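PDB 2D0W: cytochrome cL from Hyphomicrobium denitrificans, which carries a covalently bound haem and probably accepts electrons from methanol dehydrogenase during methanol oxidation in the periplasm. Local coordinates for residues K89-T94 with K117-I122; P40-A45 with A133-D138. All coordinates share one frame; numbering follows the deposited sequence.

Contact 1: residues K89-T94 with K117-I122; sequences KGLFET and KLIAWI. With HEM (protoporphyrin IX containing Fe), chain H.
L91 overlaps I119 and I122 of the neighbouring helix with one methyl and touches the edge of the haem with the other. CG stands anti to the backbone N (chi1 -175°), which carries it out between that helix and the haem; the second torsion (49°) then sends CD2 to the isoleucines and CD1 to the porphyrin. CD2 meets I122 CG2 at 3.8 Å in a tip-to-tip approach and I119 CG2 at 4.0 Å as L91 and I119 slide past each other in opposite directions. CD1 lies a tight 3.3 Å from the haem ring methyl CMA. With an alanine here, CG and both methyls would be gone, which would probably open a gap between the two isoleucines and haem methyl CMA.

I119 also reaches the next residue along: its CD1 lies 3.8 Å from F92 CB, at the edge of the phenyl ring and near its plane, while the ring itself leads off toward F33 and F5. I122 divides its branches much as L91 does, CG2 for the leucine and CD1 for the haem methyl CMB, 3.6 Å away. T94 and L118 add to the haem wall, T94 CG2 coming within 3.6 Å of HEM C2A.

The contact is wholly apolar and buried, and the axes of segments 89-94 and 117-122 come within 10.7 Å at 116°. Helices 88-97 and 112-124 meet here as part of the haem pocket, with Y55 of helix 48-58 packed against L118 and W121.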
# COMPACT_ATOMS: atom_id res chain seq x y z
N LYS A 89 4.62 -4.88 5.70
CA LYS A 89 5.71 -4.22 6.44
C LYS A 89 6.81 -3.74 5.50
O LYS A 89 7.30 -2.61 5.66
CB LYS A 89 6.27 -5.13 7.52
CG LYS A 89 6.99 -4.38 8.61
CD LYS A 89 8.48 -4.50 8.47
CE LYS A 89 9.06 -5.32 9.59
NZ LYS A 89 9.13 -4.52 10.81
N GLY A 90 7.21 -4.59 4.56
CA GLY A 90 8.25 -4.25 3.57
C GLY A 90 7.85 -3.14 2.64
O GLY A 90 8.63 -2.23 2.38
N LEU A 91 6.63 -3.22 2.11
CA LEU A 91 6.07 -2.20 1.24
C LEU A 91 6.03 -0.84 1.96
O LEU A 91 6.48 0.20 1.43
CB LEU A 91 4.67 -2.64 0.73
CG LEU A 91 4.01 -1.72 -0.29
CD1 LEU A 91 5.01 -1.44 -1.34
CD2 LEU A 91 2.74 -2.32 -0.94
N PHE A 92 5.56 -0.85 3.20
CA PHE A 92 5.55 0.37 3.98
C PHE A 92 6.99 0.95 4.06
O PHE A 92 7.20 2.16 3.85
CB PHE A 92 4.98 0.06 5.38
CG PHE A 92 5.11 1.20 6.38
CD1 PHE A 92 4.11 2.15 6.50
CD2 PHE A 92 6.24 1.31 7.20
CE1 PHE A 92 4.23 3.19 7.43
CE2 PHE A 92 6.37 2.34 8.12
CZ PHE A 92 5.35 3.29 8.25
N GLU A 93 7.96 0.07 4.36
CA GLU A 93 9.35 0.52 4.57
C GLU A 93 9.88 1.10 3.24
O GLU A 93 10.51 2.15 3.23
CB GLU A 93 10.22 -0.68 5.07
CG GLU A 93 9.94 -1.21 6.45
CD GLU A 93 10.77 -2.48 6.80
OE1 GLU A 93 10.90 -3.37 5.92
OE2 GLU A 93 11.29 -2.59 7.95
N THR A 94 9.57 0.45 2.11
CA THR A 94 10.03 0.95 0.80
C THR A 94 9.44 2.33 0.52
O THR A 94 10.16 3.28 0.18
CB THR A 94 9.70 -0.04 -0.30
OG1 THR A 94 10.39 -1.25 0.01
CG2 THR A 94 10.12 0.46 -1.70
N LYS A 117 -3.83 3.29 3.42
CA LYS A 117 -4.84 3.24 2.37
C LYS A 117 -4.16 3.18 1.01
O LYS A 117 -4.59 2.54 0.06
CB LYS A 117 -5.73 4.49 2.43
CG LYS A 117 -6.68 4.57 3.65
CD LYS A 117 -7.37 5.95 3.64
CE LYS A 117 -8.50 6.05 4.61
NZ LYS A 117 -7.94 5.80 5.94
N LEU A 118 -3.07 3.89 0.91
CA LEU A 118 -2.22 3.79 -0.30
C LEU A 118 -1.80 2.34 -0.52
O LEU A 118 -1.86 1.82 -1.64
CB LEU A 118 -0.97 4.66 -0.13
CG LEU A 118 0.13 4.52 -1.19
CD1 LEU A 118 -0.41 4.70 -2.61
CD2 LEU A 118 1.29 5.51 -0.84
N ILE A 119 -1.32 1.69 0.53
CA ILE A 119 -0.84 0.29 0.40
C ILE A 119 -2.05 -0.63 0.00
O ILE A 119 -1.93 -1.50 -0.85
CB ILE A 119 -0.18 -0.13 1.71
CG1 ILE A 119 1.19 0.53 1.86
CG2 ILE A 119 -0.06 -1.69 1.85
CD1 ILE A 119 1.85 0.43 3.29
N ALA A 120 -3.22 -0.40 0.58
CA ALA A 120 -4.42 -1.19 0.21
C ALA A 120 -4.70 -1.05 -1.26
O ALA A 120 -5.09 -2.01 -1.93
CB ALA A 120 -5.66 -0.76 1.01
N TRP A 121 -4.51 0.16 -1.79
CA TRP A 121 -4.72 0.40 -3.26
C TRP A 121 -3.70 -0.38 -4.06
O TRP A 121 -4.06 -0.98 -5.06
CB TRP A 121 -4.61 1.88 -3.67
CG TRP A 121 -4.81 2.12 -5.15
CD1 TRP A 121 -3.90 2.65 -6.05
CD2 TRP A 121 -5.98 1.84 -5.90
NE1 TRP A 121 -4.46 2.72 -7.31
CE2 TRP A 121 -5.74 2.22 -7.24
CE3 TRP A 121 -7.23 1.30 -5.57
CZ2 TRP A 121 -6.71 2.06 -8.26
CZ3 TRP A 121 -8.19 1.13 -6.60
CH2 TRP A 121 -7.91 1.52 -7.91
N ILE A 122 -2.41 -0.27 -3.68
CA ILE A 122 -1.36 -1.03 -4.35
C ILE A 122 -1.66 -2.53 -4.38
O ILE A 122 -1.47 -3.18 -5.41
CB ILE A 122 0.07 -0.73 -3.76
CG1 ILE A 122 0.44 0.75 -3.99
CG2 ILE A 122 1.12 -1.73 -4.33
CD1 ILE A 122 1.66 1.20 -3.13
CHA HEM H . 10.67 1.47 -6.71
CHB HEM H . 6.35 2.56 -4.73
CHC HEM H . 6.67 7.22 -6.13
CHD HEM H . 10.27 5.78 -9.05
C1A HEM H . 9.50 1.34 -5.96
C2A HEM H . 9.06 0.20 -5.16
C3A HEM H . 7.87 0.51 -4.65
C4A HEM H . 7.49 1.85 -5.06
CMA HEM H . 6.97 -0.39 -3.74
CAA HEM H . 9.82 -1.14 -5.00
CBA HEM H . 9.37 -2.02 -6.19
CGA HEM H . 9.90 -3.44 -6.09
O1A HEM H . 10.35 -3.86 -5.00
O2A HEM H . 9.87 -4.15 -7.13
C1B HEM H . 6.08 3.92 -4.88
C2B HEM H . 4.94 4.72 -4.40
C3B HEM H . 5.08 5.92 -4.70
C4B HEM H . 6.26 6.09 -5.49
CMB HEM H . 3.77 4.05 -3.69
CAB HEM H . 4.31 7.10 -4.09
CBB HEM H . 4.21 7.24 -2.80
C1C HEM H . 7.67 7.24 -7.08
C2C HEM H . 8.22 8.43 -7.75
C3C HEM H . 9.16 8.01 -8.59
C4C HEM H . 9.36 6.57 -8.39
CMC HEM H . 7.41 9.71 -7.84
CAC HEM H . 9.84 8.75 -9.79
CBC HEM H . 10.26 9.97 -9.57
C1D HEM H . 10.79 4.56 -8.67
C2D HEM H . 12.01 3.95 -9.18
C3D HEM H . 12.14 2.62 -8.44
C4D HEM H . 10.98 2.52 -7.58
CMD HEM H . 12.98 4.55 -10.24
CAD HEM H . 13.27 1.54 -8.56
CBD HEM H . 14.10 1.79 -7.29
CGD HEM H . 15.03 0.66 -6.93
O1D HEM H . 15.69 0.71 -5.88
O2D HEM H . 15.08 -0.32 -7.70
NA HEM H . 8.51 2.29 -5.88
NB HEM H . 6.81 4.84 -5.61
NC HEM H . 8.42 6.13 -7.45
ND HEM H . 10.22 3.68 -7.76
FE HEM H . 8.52 4.26 -6.59

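Contact 2: residues P40-A45 with A133-D138; sequences PYVEVA and ADWLSD
V42, L136 and W135 carry this small junction between two loops. V42 sits second in a type II beta turn that runs from Y41 to V44, closed by V44 N to Y41 O at 3.0 Å, and the turn presents the valine to the other loop. With V42 CG1 anti to the backbone N (chi1 166°), that one methyl makes all of the valine's close contacts with the other loop: it lies 4.0 Å from W135 O and 4.2 Å from L136 CD2, and meets the indole at its edge, near the ring plane, with W135 CD1 4.4 Å away.

L136 crosses V42 at about a right angle, and the same CD2 also rests 4.0 Å from E43 CG. Only the aliphatic part of E43 is used; its chain bends at chi2 (-48°) and OE2 is hydrogen-bonded to H124, at the end of helix 112-124. The indole of W135 has A133 CB over one face, 3.5 Å above the plane and offset toward the rim, so the type I turn from A133 to L136 packs against its own tryptophan.

R123 of helix 112-124 and D88 of helix 88-97 each touch both V42 and W135, joining the loops to these two helices. Just beyond L136, S137 is the N-cap of helix 138-143. The whole is plain turn-to-turn packing, partly buried, in which a type II and a type I beta turn join the loop before helix 48-58 to the one leading into helix 138-143.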
# COMPACT_ATOMS: atom_id res chain seq x y z
N PRO A 40 -4.55 -3.38 8.06
CA PRO A 40 -5.97 -3.85 8.11
C PRO A 40 -6.92 -3.22 7.11
O PRO A 40 -8.11 -3.62 7.03
CB PRO A 40 -6.39 -3.52 9.53
CG PRO A 40 -5.48 -2.39 9.94
CD PRO A 40 -4.22 -2.50 9.20
N TYR A 41 -6.43 -2.26 6.32
CA TYR A 41 -7.25 -1.73 5.24
C TYR A 41 -7.19 -2.54 3.96
O TYR A 41 -7.91 -2.25 3.00
CB TYR A 41 -6.85 -0.29 4.91
CG TYR A 41 -7.15 0.75 5.97
CD1 TYR A 41 -8.24 0.60 6.85
CD2 TYR A 41 -6.38 1.88 6.07
CE1 TYR A 41 -8.54 1.58 7.80
CE2 TYR A 41 -6.67 2.87 7.02
CZ TYR A 41 -7.76 2.72 7.87
OH TYR A 41 -8.04 3.70 8.81
N VAL A 42 -6.30 -3.51 3.91
CA VAL A 42 -6.12 -4.31 2.69
C VAL A 42 -7.44 -4.99 2.33
O VAL A 42 -8.10 -5.60 3.20
CB VAL A 42 -4.90 -5.28 2.83
CG1 VAL A 42 -4.84 -6.37 1.76
CG2 VAL A 42 -3.57 -4.49 2.73
N GLU A 43 -7.84 -4.83 1.08
CA GLU A 43 -9.08 -5.40 0.56
C GLU A 43 -10.38 -4.93 1.26
O GLU A 43 -11.43 -5.60 1.16
CB GLU A 43 -8.98 -6.94 0.43
CG GLU A 43 -8.18 -7.43 -0.79
CD GLU A 43 -8.59 -6.75 -2.10
OE1 GLU A 43 -9.65 -7.10 -2.67
OE2 GLU A 43 -7.86 -5.84 -2.56
N VAL A 44 -10.31 -3.81 1.99
CA VAL A 44 -11.52 -3.14 2.48
C VAL A 44 -11.93 -2.17 1.37
O VAL A 44 -11.26 -1.13 1.18
CB VAL A 44 -11.30 -2.36 3.82
CG1 VAL A 44 -12.60 -1.69 4.30
CG2 VAL A 44 -10.71 -3.24 4.91
N ALA A 45 -12.99 -2.51 0.63
CA ALA A 45 -13.38 -1.69 -0.52
C ALA A 45 -13.51 -0.21 -0.16
O ALA A 45 -13.17 0.64 -0.96
CB ALA A 45 -14.67 -2.20 -1.17
N ALA A 133 0.48 -15.10 -2.45
CA ALA A 133 0.61 -13.72 -1.98
C ALA A 133 0.84 -13.65 -0.48
O ALA A 133 -0.01 -14.05 0.29
CB ALA A 133 -0.63 -12.89 -2.39
N ASP A 134 2.01 -13.16 -0.06
CA ASP A 134 2.32 -13.00 1.38
C ASP A 134 1.44 -11.95 2.10
O ASP A 134 1.41 -11.94 3.34
CB ASP A 134 3.81 -12.65 1.59
CG ASP A 134 4.74 -13.73 1.09
OD1 ASP A 134 4.27 -14.77 0.57
OD2 ASP A 134 5.96 -13.55 1.21
N TRP A 135 0.74 -11.10 1.34
CA TRP A 135 -0.05 -9.97 1.92
C TRP A 135 -1.55 -10.21 2.04
O TRP A 135 -2.30 -9.31 2.49
CB TRP A 135 0.13 -8.69 1.08
CG TRP A 135 -0.52 -8.77 -0.30
CD1 TRP A 135 -1.81 -8.45 -0.63
CD2 TRP A 135 0.10 -9.17 -1.51
NE1 TRP A 135 -2.05 -8.67 -1.95
CE2 TRP A 135 -0.88 -9.09 -2.53
CE3 TRP A 135 1.39 -9.60 -1.83
CZ2 TRP A 135 -0.60 -9.43 -3.85
CZ3 TRP A 135 1.66 -9.94 -3.15
CH2 TRP A 135 0.66 -9.87 -4.14
N LEU A 136 -2.01 -11.37 1.57
CA LEU A 136 -3.43 -11.75 1.73
C LEU A 136 -3.57 -12.93 2.66
O LEU A 136 -2.79 -13.85 2.60
CB LEU A 136 -4.07 -12.11 0.37
CG LEU A 136 -4.14 -11.04 -0.73
CD1 LEU A 136 -4.57 -11.66 -2.03
CD2 LEU A 136 -5.13 -10.02 -0.29
N SER A 137 -4.60 -12.91 3.50
CA SER A 137 -4.98 -14.08 4.28
C SER A 137 -5.56 -15.17 3.43
O SER A 137 -5.87 -14.99 2.24
CB SER A 137 -6.03 -13.71 5.33
OG SER A 137 -7.31 -13.52 4.72
N ASP A 138 -5.75 -16.32 4.06
CA ASP A 138 -6.47 -17.44 3.46
C ASP A 138 -7.83 -17.06 2.83
O ASP A 138 -8.14 -17.49 1.73
CB ASP A 138 -6.63 -18.59 4.48
CG ASP A 138 -7.14 -18.12 5.83
OD1 ASP A 138 -7.50 -16.93 5.98
OD2 ASP A 138 -7.22 -18.93 6.77

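In the fold
The two contacts have centres 11 Å apart, and along the chain contact 1 is nested within the loop that contact 2 closes. Helix 112-124 joins them physically: one side of segment 117-122 serves contact 1, while A120 and K117 meet Y41 of contact 2, A120 CB packing 3.4 Å from Y41 O and K117 NZ lying 3.4 Å from Y41 CE2. Contact 1 is central, about 3 Å from the centre of the chain, and forms part of the haem pocket; contact 2 is farther out, its W135 side chain about 11 Å from the haem. N85, which is hydrogen-bonded to the haem, lies about 4 Å from L91 and about 8 Å from W135, side chain to side chain.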